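Local coordinates for sphingomyelinase C (Streptomyces griseocarneus, PDB 7CNE), which is a bacterial sphingomyelinase C of the endonuclease/exonuclease/phosphatase family, with a DNase I-like fold of two packed beta sheets, at residues D166-F171 with L208-L213; A202-M207 with L246-H251; H150-D155 with G161-D166; Q173-L178 with L250-H255. All blocks are in the same frame, centred on the assembly; numbering follows the deposited sequence.

Interaction 1: D166-F171 with L208-L213; sequences DRSRQF and LADGDL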
loop_
_atom_site.group_PDB
_atom_site.type_symbol
_atom_site.label_atom_id
_atom_site.label_comp_id
_atom_site.label_asym_id
_atom_site.label_seq_id
_atom_site.Cartn_x
_atom_site.Cartn_y
_atom_site.Cartn_z
ATOM N N ASP A 166 -2.541 17.593 2.549
ATOM C CA ASP A 166 -2.973 16.863 1.367
ATOM C C ASP A 166 -3.336 15.418 1.692
ATOM O O ASP A 166 -4.272 14.880 1.091
ATOM C CB ASP A 166 -1.907 16.942 0.276
ATOM C CG ASP A 166 -1.924 18.282 -0.430
ATOM O OD1 ASP A 166 -2.925 19.010 -0.271
ATOM O OD2 ASP A 166 -0.954 18.611 -1.132
ATOM N N ARG A 167 -2.641 14.775 2.642
ATOM C CA ARG A 167 -3.105 13.464 3.099
ATOM C C ARG A 167 -4.542 13.546 3.592
ATOM O O ARG A 167 -5.363 12.669 3.296
ATOM C CB ARG A 167 -2.205 12.914 4.215
ATOM C CG ARG A 167 -0.876 12.335 3.745
ATOM C CD ARG A 167 -0.195 11.500 4.820
ATOM N NE ARG A 167 0.339 12.289 5.930
ATOM C CZ ARG A 167 1.540 12.861 5.946
ATOM N NH1 ARG A 167 2.354 12.767 4.891
ATOM N NH2 ARG A 167 1.928 13.533 7.026
ATOM N N SER A 168 -4.862 14.585 4.368
ATOM C CA SER A 168 -6.226 14.735 4.862
ATOM C C SER A 168 -7.214 14.780 3.704
ATOM O O SER A 168 -8.233 14.082 3.716
ATOM C CB SER A 168 -6.336 15.997 5.723
ATOM O OG SER A 168 -7.675 16.236 6.119
ATOM N N ARG A 169 -6.914 15.587 2.679
ATOM C CA ARG A 169 -7.794 15.654 1.515
ATOM C C ARG A 169 -7.845 14.316 0.775
ATOM O O ARG A 169 -8.897 13.932 0.247
ATOM C CB ARG A 169 -7.340 16.777 0.577
ATOM C CG ARG A 169 -7.627 18.192 1.129
ATOM C CD ARG A 169 -6.577 19.226 0.693
ATOM N NE ARG A 169 -6.929 20.574 1.162
ATOM C CZ ARG A 169 -6.729 21.011 2.407
ATOM N NH1 ARG A 169 -6.168 20.218 3.320
ATOM N NH2 ARG A 169 -7.079 22.250 2.746
ATOM N N GLN A 170 -6.721 13.594 0.719
ATOM C CA GLN A 170 -6.734 12.288 0.053
ATOM C C GLN A 170 -7.647 11.305 0.777
ATOM O O GLN A 170 -8.426 10.583 0.142
ATOM C CB GLN A 170 -5.312 11.728 -0.049
ATOM C CG GLN A 170 -4.410 12.532 -1.019
ATOM C CD GLN A 170 -2.985 12.000 -1.090
ATOM O OE1 GLN A 170 -2.592 11.131 -0.301
ATOM N NE2 GLN A 170 -2.203 12.514 -2.044
ATOM N N PHE A 171 -7.567 11.264 2.110
ATOM C CA PHE A 171 -8.452 10.379 2.865
ATOM C C PHE A 171 -9.913 10.783 2.682
ATOM O O PHE A 171 -10.794 9.921 2.560
ATOM C CB PHE A 171 -8.085 10.389 4.355
ATOM C CG PHE A 171 -6.670 9.953 4.652
ATOM C CD1 PHE A 171 -6.106 8.860 3.999
ATOM C CD2 PHE A 171 -5.908 10.634 5.610
ATOM C CE1 PHE A 171 -4.786 8.445 4.288
ATOM C CE2 PHE A 171 -4.594 10.233 5.906
ATOM C CZ PHE A 171 -4.032 9.133 5.232
ATOM N N LEU A 208 -8.186 8.589 10.981
ATOM C CA LEU A 208 -9.410 7.834 11.244
ATOM C C LEU A 208 -10.652 8.662 10.929
ATOM O O LEU A 208 -11.601 8.172 10.312
ATOM C CB LEU A 208 -9.447 7.379 12.705
ATOM C CG LEU A 208 -8.383 6.397 13.209
ATOM C CD1 LEU A 208 -8.645 6.115 14.667
ATOM C CD2 LEU A 208 -8.398 5.102 12.376
ATOM N N ALA A 209 -10.666 9.920 11.367
ATOM C CA ALA A 209 -11.834 10.768 11.140
ATOM C C ALA A 209 -11.979 11.132 9.667
ATOM O O ALA A 209 -13.094 11.145 9.135
ATOM C CB ALA A 209 -11.737 12.029 12.003
ATOM N N ASP A 210 -10.861 11.420 8.989
ATOM C CA ASP A 210 -10.921 11.810 7.580
ATOM C C ASP A 210 -11.373 10.657 6.688
ATOM O O ASP A 210 -12.173 10.859 5.766
ATOM C CB ASP A 210 -9.557 12.328 7.124
ATOM C CG ASP A 210 -9.245 13.726 7.669
ATOM O OD1 ASP A 210 -10.198 14.483 7.960
ATOM O OD2 ASP A 210 -8.045 14.053 7.811
ATOM N N GLY A 211 -10.864 9.446 6.929
ATOM C CA GLY A 211 -11.290 8.280 6.174
ATOM C C GLY A 211 -12.556 7.619 6.663
ATOM O O GLY A 211 -13.028 6.666 6.028
ATOM N N ASP A 212 -13.127 8.113 7.766
ATOM C CA ASP A 212 -14.264 7.477 8.441
ATOM C C ASP A 212 -13.965 6.005 8.746
ATOM O O ASP A 212 -14.750 5.099 8.445
ATOM C CB ASP A 212 -15.549 7.633 7.628
ATOM C CG ASP A 212 -16.813 7.441 8.483
ATOM O OD1 ASP A 212 -16.691 7.379 9.726
ATOM O OD2 ASP A 212 -17.922 7.342 7.908
ATOM N N LEU A 213 -12.815 5.780 9.381
ATOM C CA LEU A 213 -12.258 4.453 9.601
ATOM C C LEU A 213 -12.412 4.042 11.059
ATOM O O LEU A 213 -12.212 4.857 11.960
ATOM C CB LEU A 213 -10.772 4.425 9.228
ATOM C CG LEU A 213 -10.431 4.942 7.829
ATOM C CD1 LEU A 213 -8.949 5.246 7.723
ATOM C CD2 LEU A 213 -10.871 3.909 6.793
#

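Interaction 2: A202-M207 with L246-H251; sequences AEYASM and LDYVLH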
loop_
_atom_site.group_PDB
_atom_site.type_symbol
_atom_site.label_atom_id
_atom_site.label_comp_id
_atom_site.label_asym_id
_atom_site.label_seq_id
_atom_site.Cartn_x
_atom_site.Cartn_y
_atom_site.Cartn_z
ATOM N N ALA A 202 -0.375 12.448 16.597
ATOM C CA ALA A 202 -1.732 12.989 16.632
ATOM C C ALA A 202 -2.449 12.843 15.291
ATOM O O ALA A 202 -3.684 12.793 15.255
ATOM C CB ALA A 202 -1.700 14.464 17.044
ATOM N N GLU A 203 -1.704 12.788 14.183
ATOM C CA GLU A 203 -2.333 12.631 12.872
ATOM C C GLU A 203 -3.048 11.286 12.725
ATOM O O GLU A 203 -3.961 11.172 11.900
ATOM C CB GLU A 203 -1.283 12.813 11.760
ATOM C CG GLU A 203 -1.864 12.831 10.341
ATOM C CD GLU A 203 -0.812 13.032 9.252
ATOM O OE1 GLU A 203 -1.217 13.230 8.092
ATOM O OE2 GLU A 203 0.407 12.988 9.547
ATOM N N TYR A 204 -2.677 10.274 13.518
ATOM C CA TYR A 204 -3.403 9.003 13.491
ATOM C C TYR A 204 -4.897 9.214 13.703
ATOM O O TYR A 204 -5.724 8.703 12.940
ATOM C CB TYR A 204 -2.842 8.058 14.555
ATOM C CG TYR A 204 -3.640 6.792 14.756
ATOM C CD1 TYR A 204 -3.592 5.757 13.825
ATOM C CD2 TYR A 204 -4.436 6.618 15.886
ATOM C CE1 TYR A 204 -4.327 4.577 14.017
ATOM C CE2 TYR A 204 -5.169 5.437 16.088
ATOM C CZ TYR A 204 -5.111 4.430 15.152
ATOM O OH TYR A 204 -5.829 3.261 15.355
ATOM N N ALA A 205 -5.264 9.984 14.731
ATOM C CA ALA A 205 -6.681 10.204 15.006
ATOM C C ALA A 205 -7.360 11.004 13.896
ATOM O O ALA A 205 -8.531 10.765 13.589
ATOM C CB ALA A 205 -6.861 10.898 16.361
ATOM N N SER A 206 -6.666 11.970 13.290
ATOM C CA SER A 206 -7.333 12.696 12.207
ATOM C C SER A 206 -7.461 11.832 10.952
ATOM O O SER A 206 -8.430 11.979 10.198
ATOM C CB SER A 206 -6.614 14.013 11.906
ATOM O OG SER A 206 -5.271 13.805 11.513
ATOM N N MET A 207 -6.517 10.917 10.723
ATOM C CA MET A 207 -6.673 9.961 9.625
ATOM C C MET A 207 -7.957 9.145 9.784
ATOM O O MET A 207 -8.747 9.021 8.837
ATOM C CB MET A 207 -5.449 9.044 9.556
ATOM C CG MET A 207 -5.573 7.915 8.544
ATOM S SD MET A 207 -4.219 6.753 8.727
ATOM C CE MET A 207 -4.813 5.787 10.137
ATOM N N LEU A 246 3.464 3.309 9.688
ATOM C CA LEU A 246 2.744 3.993 8.620
ATOM C C LEU A 246 1.713 3.165 7.860
ATOM O O LEU A 246 0.988 3.741 7.036
ATOM C CB LEU A 246 3.747 4.552 7.591
ATOM C CG LEU A 246 4.874 5.432 8.141
ATOM C CD1 LEU A 246 5.829 5.880 7.021
ATOM C CD2 LEU A 246 4.244 6.613 8.832
ATOM N N ASP A 247 1.621 1.854 8.091
ATOM C CA ASP A 247 0.926 0.937 7.189
ATOM C C ASP A 247 -0.254 0.282 7.906
ATOM O O ASP A 247 -0.112 -0.181 9.039
ATOM C CB ASP A 247 1.917 -0.112 6.664
ATOM C CG ASP A 247 3.113 0.525 5.934
ATOM O OD1 ASP A 247 2.925 1.010 4.795
ATOM O OD2 ASP A 247 4.239 0.552 6.492
ATOM N N TYR A 248 -1.419 0.244 7.245
ATOM C CA TYR A 248 -2.681 -0.079 7.903
ATOM C C TYR A 248 -3.603 -0.876 6.990
ATOM O O TYR A 248 -3.542 -0.762 5.765
ATOM C CB TYR A 248 -3.448 1.187 8.315
ATOM C CG TYR A 248 -2.697 2.158 9.203
ATOM C CD1 TYR A 248 -1.903 3.165 8.654
ATOM C CD2 TYR A 248 -2.822 2.095 10.592
ATOM C CE1 TYR A 248 -1.236 4.077 9.466
ATOM C CE2 TYR A 248 -2.161 3.006 11.416
ATOM C CZ TYR A 248 -1.368 3.997 10.838
ATOM O OH TYR A 248 -0.687 4.898 11.633
ATOM N N VAL A 249 -4.497 -1.652 7.611
ATOM C CA VAL A 249 -5.696 -2.187 6.959
ATOM C C VAL A 249 -6.845 -1.945 7.924
ATOM O O VAL A 249 -6.919 -2.592 8.974
ATOM C CB VAL A 249 -5.586 -3.678 6.618
ATOM C CG1 VAL A 249 -6.845 -4.164 5.843
ATOM C CG2 VAL A 249 -4.297 -3.982 5.848
ATOM N N LEU A 250 -7.741 -1.023 7.579
ATOM C CA LEU A 250 -8.767 -0.561 8.511
ATOM C C LEU A 250 -10.144 -0.613 7.862
ATOM O O LEU A 250 -10.316 -0.196 6.711
ATOM C CB LEU A 250 -8.476 0.871 8.996
ATOM C CG LEU A 250 -7.173 1.057 9.782
ATOM C CD1 LEU A 250 -6.854 2.550 10.035
ATOM C CD2 LEU A 250 -7.224 0.281 11.096
ATOM N N HIS A 251 -11.120 -1.109 8.616
ATOM C CA HIS A 251 -12.502 -1.165 8.168
ATOM C C HIS A 251 -13.159 0.213 8.237
ATOM O O HIS A 251 -12.693 1.127 8.927
ATOM C CB HIS A 251 -13.293 -2.165 9.008
ATOM C CG HIS A 251 -12.938 -3.583 8.716
ATOM N ND1 HIS A 251 -13.562 -4.314 7.728
ATOM C CD2 HIS A 251 -12.000 -4.398 9.253
ATOM C CE1 HIS A 251 -13.038 -5.525 7.683
ATOM N NE2 HIS A 251 -12.087 -5.602 8.595
#

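Interaction 3: H150-D155 with G161-D166; sequences HAQSTD and GEAAAD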
loop_
_atom_site.group_PDB
_atom_site.type_symbol
_atom_site.label_atom_id
_atom_site.label_comp_id
_atom_site.label_asym_id
_atom_site.label_seq_id
_atom_site.Cartn_x
_atom_site.Cartn_y
_atom_site.Cartn_z
ATOM N N HIS A 150 -1.480 4.423 -1.582
ATOM C CA HIS A 150 -0.226 4.919 -1.033
ATOM C C HIS A 150 -0.425 6.428 -0.925
ATOM O O HIS A 150 -0.449 7.115 -1.945
ATOM C CB HIS A 150 0.946 4.565 -1.954
ATOM C CG HIS A 150 2.286 4.957 -1.418
ATOM N ND1 HIS A 150 3.435 4.894 -2.180
ATOM C CD2 HIS A 150 2.668 5.400 -0.195
ATOM C CE1 HIS A 150 4.465 5.296 -1.455
ATOM N NE2 HIS A 150 4.028 5.602 -0.244
ATOM N N ALA A 151 -0.615 6.933 0.286
ATOM C CA ALA A 151 -0.990 8.327 0.485
ATOM C C ALA A 151 0.234 9.250 0.439
ATOM O O ALA A 151 1.387 8.811 0.389
ATOM C CB ALA A 151 -1.746 8.493 1.810
ATOM N N GLN A 152 -0.043 10.554 0.441
ATOM C CA GLN A 152 0.983 11.581 0.259
ATOM C C GLN A 152 2.170 11.400 1.207
ATOM O O GLN A 152 2.003 11.282 2.422
ATOM C CB GLN A 152 0.351 12.959 0.475
ATOM C CG GLN A 152 1.354 14.119 0.574
ATOM C CD GLN A 152 1.959 14.447 -0.765
ATOM O OE1 GLN A 152 1.239 14.601 -1.742
ATOM N NE2 GLN A 152 3.291 14.546 -0.825
ATOM N N SER A 153 3.377 11.412 0.650
ATOM C CA SER A 153 4.574 11.300 1.471
ATOM C C SER A 153 4.965 12.664 2.040
ATOM O O SER A 153 4.544 13.717 1.556
ATOM C CB SER A 153 5.739 10.720 0.662
ATOM O OG SER A 153 6.120 11.611 -0.377
ATOM N N THR A 154 5.770 12.634 3.099
ATOM C CA THR A 154 6.257 13.866 3.724
ATOM C C THR A 154 7.503 14.318 2.962
ATOM O O THR A 154 8.647 14.075 3.354
ATOM C CB THR A 154 6.507 13.641 5.212
ATOM O OG1 THR A 154 5.265 13.269 5.826
ATOM C CG2 THR A 154 7.017 14.918 5.886
ATOM N N ASP A 155 7.257 15.005 1.846
ATOM C CA ASP A 155 8.236 15.209 0.787
ATOM C C ASP A 155 8.910 16.573 0.871
ATOM O O ASP A 155 8.324 17.558 1.329
ATOM C CB ASP A 155 7.582 15.068 -0.589
ATOM C CG ASP A 155 8.585 15.202 -1.715
ATOM O OD1 ASP A 155 9.397 14.270 -1.868
ATOM O OD2 ASP A 155 8.589 16.241 -2.418
ATOM N N GLY A 161 3.706 21.554 6.678
ATOM C CA GLY A 161 2.316 21.203 6.882
ATOM C C GLY A 161 1.555 20.798 5.637
ATOM O O GLY A 161 0.452 20.242 5.759
ATOM N N GLU A 162 2.100 21.040 4.443
ATOM C CA GLU A 162 1.337 20.780 3.226
ATOM C C GLU A 162 1.105 19.285 3.002
ATOM O O GLU A 162 0.033 18.886 2.536
ATOM C CB GLU A 162 2.039 21.391 2.015
ATOM C CG GLU A 162 1.113 21.495 0.803
ATOM C CD GLU A 162 1.790 22.120 -0.404
ATOM O OE1 GLU A 162 3.031 22.251 -0.383
ATOM O OE2 GLU A 162 1.078 22.473 -1.369
ATOM N N ALA A 163 2.100 18.450 3.312
ATOM C CA ALA A 163 1.948 17.007 3.130
ATOM C C ALA A 163 0.792 16.462 3.963
ATOM O O ALA A 163 -0.048 15.708 3.459
ATOM C CB ALA A 163 3.254 16.288 3.480
ATOM N N ALA A 164 0.741 16.822 5.248
ATOM C CA ALA A 164 -0.357 16.377 6.101
ATOM C C ALA A 164 -1.694 16.927 5.618
ATOM O O ALA A 164 -2.710 16.221 5.645
ATOM C CB ALA A 164 -0.109 16.795 7.551
ATOM N N ALA A 165 -1.714 18.187 5.176
ATOM C CA ALA A 165 -2.953 18.758 4.656
ATOM C C ALA A 165 -3.450 17.981 3.443
ATOM O O ALA A 165 -4.653 17.739 3.301
ATOM C CB ALA A 165 -2.746 20.230 4.297
ATOM N N ASP A 166 -2.541 17.593 2.549
ATOM C CA ASP A 166 -2.973 16.863 1.367
ATOM C C ASP A 166 -3.336 15.418 1.692
ATOM O O ASP A 166 -4.272 14.880 1.091
ATOM C CB ASP A 166 -1.907 16.942 0.276
ATOM C CG ASP A 166 -1.924 18.282 -0.430
ATOM O OD1 ASP A 166 -2.925 19.010 -0.271
ATOM O OD2 ASP A 166 -0.954 18.611 -1.132
#

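Interaction 4: Q173-L178 with L250-H255; sequences QIDAFL and LHRNGH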
loop_
_atom_site.group_PDB
_atom_site.type_symbol
_atom_site.label_atom_id
_atom_site.label_comp_id
_atom_site.label_asym_id
_atom_site.label_seq_id
_atom_site.Cartn_x
_atom_site.Cartn_y
_atom_site.Cartn_z
ATOM N N GLN A 173 -11.144 12.307 0.041
ATOM C CA GLN A 173 -11.526 11.946 -1.320
ATOM C C GLN A 173 -11.929 10.478 -1.403
ATOM O O GLN A 173 -12.891 10.125 -2.099
ATOM C CB GLN A 173 -10.382 12.242 -2.297
ATOM C CG GLN A 173 -10.786 11.984 -3.767
ATOM C CD GLN A 173 -9.633 12.104 -4.766
ATOM O OE1 GLN A 173 -8.552 12.597 -4.442
ATOM N NE2 GLN A 173 -9.872 11.658 -5.993
ATOM N N ILE A 174 -11.192 9.609 -0.706
ATOM C CA ILE A 174 -11.539 8.191 -0.643
ATOM C C ILE A 174 -12.891 8.018 0.034
ATOM O O ILE A 174 -13.767 7.292 -0.454
ATOM C CB ILE A 174 -10.432 7.410 0.090
ATOM C CG1 ILE A 174 -9.174 7.320 -0.777
ATOM C CG2 ILE A 174 -10.923 6.000 0.525
ATOM C CD1 ILE A 174 -7.942 6.936 -0.001
ATOM N N ASP A 175 -13.081 8.697 1.169
ATOM C CA ASP A 175 -14.360 8.659 1.873
ATOM C C ASP A 175 -15.508 9.097 0.967
ATOM O O ASP A 175 -16.569 8.456 0.929
ATOM C CB ASP A 175 -14.282 9.541 3.126
ATOM C CG ASP A 175 -15.633 9.723 3.810
ATOM O OD1 ASP A 175 -16.273 8.713 4.185
ATOM O OD2 ASP A 175 -16.052 10.891 3.960
ATOM N N ALA A 176 -15.314 10.187 0.221
ATOM C CA ALA A 176 -16.388 10.673 -0.638
ATOM C C ALA A 176 -16.664 9.692 -1.770
ATOM O O ALA A 176 -17.826 9.446 -2.125
ATOM C CB ALA A 176 -16.037 12.063 -1.177
ATOM N N PHE A 177 -15.607 9.103 -2.330
ATOM C CA PHE A 177 -15.770 8.074 -3.355
ATOM C C PHE A 177 -16.587 6.896 -2.826
ATOM O O PHE A 177 -17.514 6.414 -3.491
ATOM C CB PHE A 177 -14.385 7.617 -3.841
ATOM C CG PHE A 177 -14.424 6.441 -4.792
ATOM C CD1 PHE A 177 -14.466 6.644 -6.158
ATOM C CD2 PHE A 177 -14.408 5.137 -4.313
ATOM C CE1 PHE A 177 -14.508 5.570 -7.042
ATOM C CE2 PHE A 177 -14.455 4.047 -5.188
ATOM C CZ PHE A 177 -14.500 4.263 -6.552
ATOM N N LEU A 178 -16.255 6.412 -1.627
ATOM C CA LEU A 178 -16.946 5.238 -1.105
ATOM C C LEU A 178 -18.397 5.557 -0.770
ATOM O O LEU A 178 -19.287 4.726 -0.980
ATOM C CB LEU A 178 -16.210 4.709 0.122
ATOM C CG LEU A 178 -14.856 4.089 -0.230
ATOM C CD1 LEU A 178 -14.066 3.835 1.040
ATOM C CD2 LEU A 178 -15.036 2.784 -1.026
ATOM N N LEU A 250 -7.741 -1.023 7.579
ATOM C CA LEU A 250 -8.767 -0.561 8.511
ATOM C C LEU A 250 -10.144 -0.613 7.862
ATOM O O LEU A 250 -10.316 -0.196 6.711
ATOM C CB LEU A 250 -8.476 0.871 8.996
ATOM C CG LEU A 250 -7.173 1.057 9.782
ATOM C CD1 LEU A 250 -6.854 2.550 10.035
ATOM C CD2 LEU A 250 -7.224 0.281 11.096
ATOM N N HIS A 251 -11.120 -1.109 8.616
ATOM C CA HIS A 251 -12.502 -1.165 8.168
ATOM C C HIS A 251 -13.159 0.213 8.237
ATOM O O HIS A 251 -12.693 1.127 8.927
ATOM C CB HIS A 251 -13.293 -2.165 9.008
ATOM C CG HIS A 251 -12.938 -3.583 8.716
ATOM N ND1 HIS A 251 -13.562 -4.314 7.728
ATOM C CD2 HIS A 251 -12.000 -4.398 9.253
ATOM C CE1 HIS A 251 -13.038 -5.525 7.683
ATOM N NE2 HIS A 251 -12.087 -5.602 8.595
ATOM N N ARG A 252 -14.262 0.342 7.506
ATOM C CA ARG A 252 -15.032 1.579 7.427
ATOM C C ARG A 252 -16.126 1.600 8.487
ATOM O O ARG A 252 -16.818 0.598 8.697
ATOM C CB ARG A 252 -15.659 1.702 6.035
ATOM C CG ARG A 252 -16.430 2.976 5.783
ATOM C CD ARG A 252 -16.570 3.189 4.277
ATOM N NE ARG A 252 -17.414 4.326 3.936
ATOM C CZ ARG A 252 -16.985 5.576 3.795
ATOM N NH1 ARG A 252 -15.703 5.876 3.972
ATOM N NH2 ARG A 252 -17.849 6.531 3.477
ATOM N N ASN A 253 -16.291 2.748 9.148
ATOM C CA ASN A 253 -17.355 2.869 10.139
ATOM C C ASN A 253 -18.717 2.582 9.516
ATOM O O ASN A 253 -18.987 2.949 8.370
ATOM C CB ASN A 253 -17.355 4.264 10.764
ATOM C CG ASN A 253 -16.212 4.458 11.742
ATOM O OD1 ASN A 253 -15.854 3.538 12.482
ATOM N ND2 ASN A 253 -15.638 5.665 11.757
ATOM N N GLY A 254 -19.577 1.915 10.281
ATOM C CA GLY A 254 -20.921 1.622 9.832
ATOM C C GLY A 254 -21.059 0.404 8.943
ATOM O O GLY A 254 -22.171 0.114 8.493
ATOM N N HIS A 255 -19.979 -0.320 8.669
ATOM C CA HIS A 255 -20.054 -1.504 7.831
ATOM C C HIS A 255 -19.701 -2.732 8.652
ATOM O O HIS A 255 -18.985 -2.641 9.655
ATOM C CB HIS A 255 -19.132 -1.377 6.612
ATOM C CG HIS A 255 -19.654 -0.423 5.586
ATOM N ND1 HIS A 255 -20.385 -0.836 4.494
ATOM C CD2 HIS A 255 -19.614 0.931 5.525
ATOM C CE1 HIS A 255 -20.744 0.219 3.784
ATOM N NE2 HIS A 255 -20.289 1.304 4.386
#

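Interaction 1: D166-F171 with L208-L213
Ser168 swings its OG away from its own backbone N (chi1 175°), while Asp210 sets its carboxylate beside its backbone N (chi1 -74°). These two choices bring the groups together across neighbouring helices. Ser168 OG donates to Asp210 OD2 at 2.8 Å. It meets that oxygen from above the carboxylate plane, 59° out of it. The other oxygen, OD1, forms a salt bridge with Arg172 NE, one turn further along helix 162-180. One aspartate is thus held twice by the same helix, which should limit rotation of its carboxylate.

Helices 162-180 and 203-211 are neighbours on one side of the six-stranded sheet of this DNase I-like fold. Helix 203-211 ends here in a Schellman motif. Leu213 N bonds to Leu208 O at 2.8 Å, and a weak bond runs from Asp212 N to Ala209 O at 3.3 Å. Asp212 takes the positive phi of the C-prime residue. Leu208 in the last turn and Leu213 beyond it both rest on Leu250 of strand 247-251.

Beside the polar pair the two backbones come close. The CA atoms of Phe171 and Gly211 are 4.8 Å apart. The absence of a CB on Gly211 accommodates Leu213 CD1. Phe171 CB lies 3.7 Å from Asp210 CB and 3.9 Å from Gly211 N. The ring itself points on past the contact. Asp210 CB sits at its edge, near the ring plane. One face carries the carbonyl oxygen of Arg167, offset toward the rim.

Interaction 2: A202-M207 with L246-H251
A Met-aromatic contact between Met207 and Tyr248 joins helix 203-211 to strand 247-251. The thioether end of Met207 lies over one face of the Tyr248 ring. Its CE is 3.9 Å from the ring centroid and only 8° off the ring normal, a CH-pi contact almost straight above the centre. SD also lies over the face, at 4.5 Å from the same centroid. The bend at the last torsion of Met207 (chi3 80°) turns the methyl back over the ring. That methyl also meets Leu250 CD1 at 3.8 Å, so it touches two residues of the strand.

Strand 247-251 is an outermost strand of the six-stranded sheet, and the helix packs on the face of the sheet turned away from the second sheet. The short axes lie 12.6 Å apart at 34°, wide enough for a layer of large side chains. On the other side of the strand, Val249 touches Ala295 of the second sheet, as expected for the sandwich of the DNase I-like fold.

Tyr204 adds the edge of its ring. Its CE1 approaches Tyr248 CE2 at 3.7 Å, and Tyr248 CE2 lies near the plane of the Tyr204 ring. The Tyr248 hydroxyl has its polar partner elsewhere, in a hydrogen bond with Val197 O, which helps to hold the far end of the ring. Within the helix, Ser206 OG donates to Glu203 O at 3.0 Å, an oxygen that also accepts from Met207 N.

Interaction 3: H150-D155 with G161-D166
The first turn of helix 162-180 packs against the loop that leaves strand 142-150, at the start of a beta-alpha-beta crossover. The methyl of Ala163 is the central group. Its CB faces the carbonyl oxygen of Ser153 at 3.5 Å and Thr154 CA at 3.9 Å. Thr154 is the centre of an inverse gamma turn, a tight bend over the helix start.

Gln152 comes alongside Ala163. With CG anti to the backbone N (chi1 169°), CG touches Ala163 O at 3.6 Å and reaches Asp166 CB at 4.3 Å. The bend at chi2 (73°) then folds the amide back toward Ser153 O. The amide NE2 donates to Ser153 O at 2.8 Å, with an N-H...O angle of 163°. The bond uses a lone pair in the carbonyl plane, and Ser153 O also lies close to the amide plane of Gln152. The other end, OE1, accepts from the backbone N of Cys122, which is itself tied to Cys158 by a disulfide. Both ends of the buried amide are therefore satisfied and its rotation is fixed.

Further bonds bind the loop to the same helix: Arg167 NH1 reaches Gln152 O and Thr154 OG1. At the other end, His150 hydrogen-bonds a succinic acid molecule, probably from the crystallisation liquor. The loop thus runs between strand 142-150 and helix 162-180, and that helix leads on to the parallel neighbouring strand 188-192.

Interaction 4: Q173-L178 with L250-H255
Asp175 on helix 162-180 faces Arg252 just beyond strand 247-251, with CA atoms 9.0 Å apart, and a type II beta turn from Arg252 to His255 then carries the chain away, with Gly254 at its positive-phi position.

Arg252 spans the gap with a chain extended from CG to NE. Its guanidinium grips the carboxylate of Asp175 end-on, with both terminal nitrogens on one oxygen. NH2 donates to Asp175 OD1 at 2.8 Å, and NH1 donates to the same OD1 at 2.9 Å. NH1 meets the anti lone pair of OD1. NH2 comes on the same anti side but out of the carboxylate plane. The two flat groups are turned 38° against each other.

Leu178 supplies the apolar part, one helical turn on. Its CB sits over the centre of one guanidinium face, 3.9 Å from Arg252 CZ. Its CD1 lies 3.9 Å from Arg252 NH1 and 4.1 Å from Arg252 CD. The two chains run alongside each other, pointing opposite ways. Leu178 also packs on Val189 of strand 188-192.

Sharing one acceptor costs straightness: the N-H...O angles are 139° and 134°. The salt bridge is thus a forked one with two bent bonds. It gives the buried guanidinium a negative partner at its edge and an aliphatic cover on one face. The positive charge would probably favour the ionised form of Asp175.

Overall arrangement
Helix 162-180 runs through interactions 3, 1 and 4 in that order. The centres of interactions 3 and 4 are about 19 Å apart. The centres of interactions 1 and 3 are about 11 Å apart, and those of interactions 1 and 4 about 9 Å. Interaction 1 is joined to interaction 2 through helix 203-211, by a salt bridge from Arg167 NE to Glu203 OE1 (2.8 Å) and by Phe171 CE2 on Met207 CG (3.6 Å). Gln170 OE1 ties interaction 1 to Gln152 N of interaction 3 at 2.7 Å. Asp212 OD1 reaches Asn253 ND2 of interaction 4 at 2.9 Å. Interactions 2 and 4 share Leu250 and His251. The bound succinic acid lies by interaction 3, about 4 Å from the Ser153 side chain.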